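Local coordinates for protein taurine:2-oxoglutarate aminotransferase (Bifidobacterium kashiwanohense PV20-2, PDB 6JIX) that probably transfers the amino group of taurine to 2-oxoglutarate, as a class-III aminotransferase that depends on pyridoxal 5'-phosphate, at residues 251-256 / 263-268. Numbering follows the deposited sequence.
With PLP (pyridoxal-5'-phosphate), chain G.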
loop_
_atom_site.group_PDB
_atom_site.type_symbol
_atom_site.label_atom_id
_atom_site.label_comp_id
_atom_site.label_asym_id
_atom_site.label_seq_id
_atom_site.Cartn_x
_atom_site.Cartn_y
_atom_site.Cartn_z
ATOM N N CYS A 251 12.310 1.222 14.402
ATOM C CA CYS A 251 13.253 0.634 13.463
ATOM C C CYS A 251 12.500 0.144 12.235
ATOM O O CYS A 251 11.436 -0.473 12.349
ATOM C CB CYS A 251 14.025 -0.528 14.089
ATOM S SG CYS A 251 15.149 -0.048 15.378
ATOM N N ASP A 252 13.054 0.437 11.062
ATOM C CA ASP A 252 12.499 -0.016 9.792
ATOM C C ASP A 252 13.184 -1.335 9.416
ATOM O O ASP A 252 14.367 -1.354 9.064
ATOM C CB ASP A 252 12.690 1.074 8.735
ATOM C CG ASP A 252 12.093 0.711 7.385
ATOM O OD1 ASP A 252 11.982 -0.499 7.086
ATOM O OD2 ASP A 252 11.755 1.640 6.612
ATOM N N GLU A 253 12.438 -2.439 9.490
ATOM C CA GLU A 253 12.940 -3.758 9.126
ATOM C C GLU A 253 12.463 -4.189 7.748
ATOM O O GLU A 253 12.568 -5.371 7.408
ATOM C CB GLU A 253 12.503 -4.812 10.151
ATOM C CG GLU A 253 13.032 -4.617 11.552
ATOM C CD GLU A 253 14.416 -5.184 11.720
ATOM O OE1 GLU A 253 14.680 -6.256 11.138
ATOM O OE2 GLU A 253 15.244 -4.556 12.421
ATOM N N VAL A 254 11.951 -3.259 6.940
ATOM C CA VAL A 254 11.358 -3.649 5.663
ATOM C C VAL A 254 12.367 -4.431 4.820
ATOM O O VAL A 254 12.028 -5.453 4.206
ATOM C CB VAL A 254 10.817 -2.413 4.918
ATOM C CG1 VAL A 254 10.617 -2.717 3.432
ATOM C CG2 VAL A 254 9.512 -1.946 5.552
ATOM N N MET A 255 13.609 -3.957 4.753
ATOM C CA MET A 255 14.627 -4.625 3.956
ATOM C C MET A 255 15.491 -5.585 4.766
ATOM O O MET A 255 15.874 -6.639 4.258
ATOM C CB MET A 255 15.528 -3.598 3.261
ATOM C CG MET A 255 16.692 -4.247 2.525
ATOM S SD MET A 255 17.410 -3.256 1.190
ATOM C CE MET A 255 15.920 -2.801 0.312
ATOM N N ALA A 256 15.785 -5.262 6.019
ATOM C CA ALA A 256 16.735 -6.036 6.805
ATOM C C ALA A 256 16.072 -7.106 7.663
ATOM O O ALA A 256 16.780 -7.831 8.371
ATOM C CB ALA A 256 17.572 -5.109 7.690
ATOM N N LYS A 263 19.782 -12.773 11.922
ATOM C CA LYS A 263 18.818 -12.768 13.007
ATOM C C LYS A 263 17.438 -12.538 12.403
ATOM O O LYS A 263 17.310 -12.079 11.262
ATOM C CB LYS A 263 19.163 -11.672 14.040
ATOM C CG LYS A 263 20.313 -12.027 15.001
ATOM C CD LYS A 263 19.782 -12.282 16.419
ATOM C CE LYS A 263 20.889 -12.620 17.388
ATOM N NZ LYS A 263 22.150 -12.038 16.895
ATOM N N MET A 264 16.387 -12.891 13.143
ATOM C CA MET A 264 15.054 -12.721 12.568
ATOM C C MET A 264 14.786 -11.255 12.219
ATOM O O MET A 264 14.284 -10.946 11.133
ATOM C CB MET A 264 13.978 -13.272 13.501
ATOM C CG MET A 264 12.597 -13.350 12.841
ATOM S SD MET A 264 12.343 -14.743 11.675
ATOM C CE MET A 264 13.616 -15.885 12.222
ATOM N N PHE A 265 15.128 -10.334 13.114
ATOM C CA PHE A 265 15.066 -8.915 12.808
ATOM C C PHE A 265 16.444 -8.313 13.017
ATOM O O PHE A 265 17.153 -8.676 13.958
ATOM C CB PHE A 265 14.022 -8.205 13.671
ATOM C CG PHE A 265 12.636 -8.745 13.487
ATOM C CD1 PHE A 265 12.009 -8.674 12.245
ATOM C CD2 PHE A 265 11.960 -9.351 14.543
ATOM C CE1 PHE A 265 10.716 -9.189 12.061
ATOM C CE2 PHE A 265 10.673 -9.870 14.365
ATOM C CZ PHE A 265 10.057 -9.790 13.121
ATOM N N ALA A 266 16.839 -7.412 12.117
ATOM C CA ALA A 266 18.182 -6.850 12.211
ATOM C C ALA A 266 18.381 -6.098 13.519
ATOM O O ALA A 266 19.471 -6.154 14.101
ATOM C CB ALA A 266 18.477 -5.942 11.013
ATOM N N TRP A 267 17.345 -5.433 14.035
ATOM C CA TRP A 267 17.574 -4.748 15.298
ATOM C C TRP A 267 17.976 -5.734 16.395
ATOM O O TRP A 267 18.577 -5.328 17.395
ATOM C CB TRP A 267 16.352 -3.909 15.703
ATOM C CG TRP A 267 15.079 -4.661 15.917
ATOM C CD1 TRP A 267 14.028 -4.759 15.048
ATOM C CD2 TRP A 267 14.694 -5.397 17.094
ATOM N NE1 TRP A 267 13.027 -5.525 15.597
ATOM C CE2 TRP A 267 13.405 -5.925 16.852
ATOM C CE3 TRP A 267 15.317 -5.672 18.319
ATOM C CZ2 TRP A 267 12.732 -6.713 17.793
ATOM C CZ3 TRP A 267 14.647 -6.455 19.249
ATOM C CH2 TRP A 267 13.367 -6.967 18.979
ATOM N N GLN A 268 17.741 -7.033 16.192
ATOM C CA GLN A 268 18.175 -8.025 17.168
ATOM C C GLN A 268 19.692 -8.218 17.175
ATOM O O GLN A 268 20.191 -8.964 18.024
ATOM C CB GLN A 268 17.485 -9.366 16.906
ATOM C CG GLN A 268 16.084 -9.453 17.498
ATOM C CD GLN A 268 15.211 -10.480 16.780
ATOM O OE1 GLN A 268 15.602 -11.021 15.742
ATOM N NE2 GLN A 268 14.026 -10.748 17.328
HETATM N N1 PLP G . 11.801 0.800 4.015
HETATM C C2 PLP G . 12.906 0.250 3.505
HETATM C C2A PLP G . 14.123 0.004 4.379
HETATM C C3 PLP G . 12.963 -0.113 2.136
HETATM O O3 PLP G . 14.094 -0.680 1.579
HETATM C C4 PLP G . 11.870 0.092 1.325
HETATM C C4A PLP G . 11.966 -0.322 -0.173
HETATM O O4A PLP G . 13.058 -0.353 -0.741
HETATM C C5 PLP G . 10.708 0.680 1.914
HETATM C C6 PLP G . 10.699 1.020 3.274
HETATM C C5A PLP G . 9.434 0.929 1.027
HETATM O O4P PLP G . 8.804 -0.307 0.918
HETATM P P PLP G . 7.662 -0.537 -0.219
HETATM O O1P PLP G . 6.990 -1.824 -0.014
HETATM O O2P PLP G . 6.565 0.444 -0.089
HETATM O O3P PLP G . 8.378 -0.405 -1.736
HETATM O O HOH W 1 17.927 -9.980 9.765
#
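The carboxylate of E253 reaches the rims of two aromatic rings: OE2 lies at the edge of the W267 indole, near its plane, and OE1 at the edge of the F265 phenyl. Carboxylate and indole planes stand 89° apart. Q268 CG covers one face of the indole toward its rim, M264 CG sits over the centre of one phenyl face, and the sulfur of C251 meets the indole obliquely, a small polarisable group beside W267 CB. E253 suits its place because a carboxylate has two acceptor oxygens on one flat group and a chain long enough to bring them to adjacent amides. The chain is bent at chi2 (-84°), which sets CD. OE1 accepts from A266 N at 2.6 Å and OE2 from W267 N at 2.8 Å, both on the syn side. S220 OG also bonds OE2, so a buried, probably charged group is well supplied with donors. Segment 251-256 runs out of strand 248-252 in the central sheet of the fold-type I aminotransferase domain, and 263-268 lies in the loop before strand 276-279. Next to E253, D252 points to the cofactor, OD2 lying 2.7 Å from PLP N1; its OD1 accepts from V254 N in an Asx turn. An alanine in place of E253 would probably leave the A266 and W267 amides without these acceptors. A256 and A266, small enough for close approach, touch CB to CB, while a water links A256 O to K263 O.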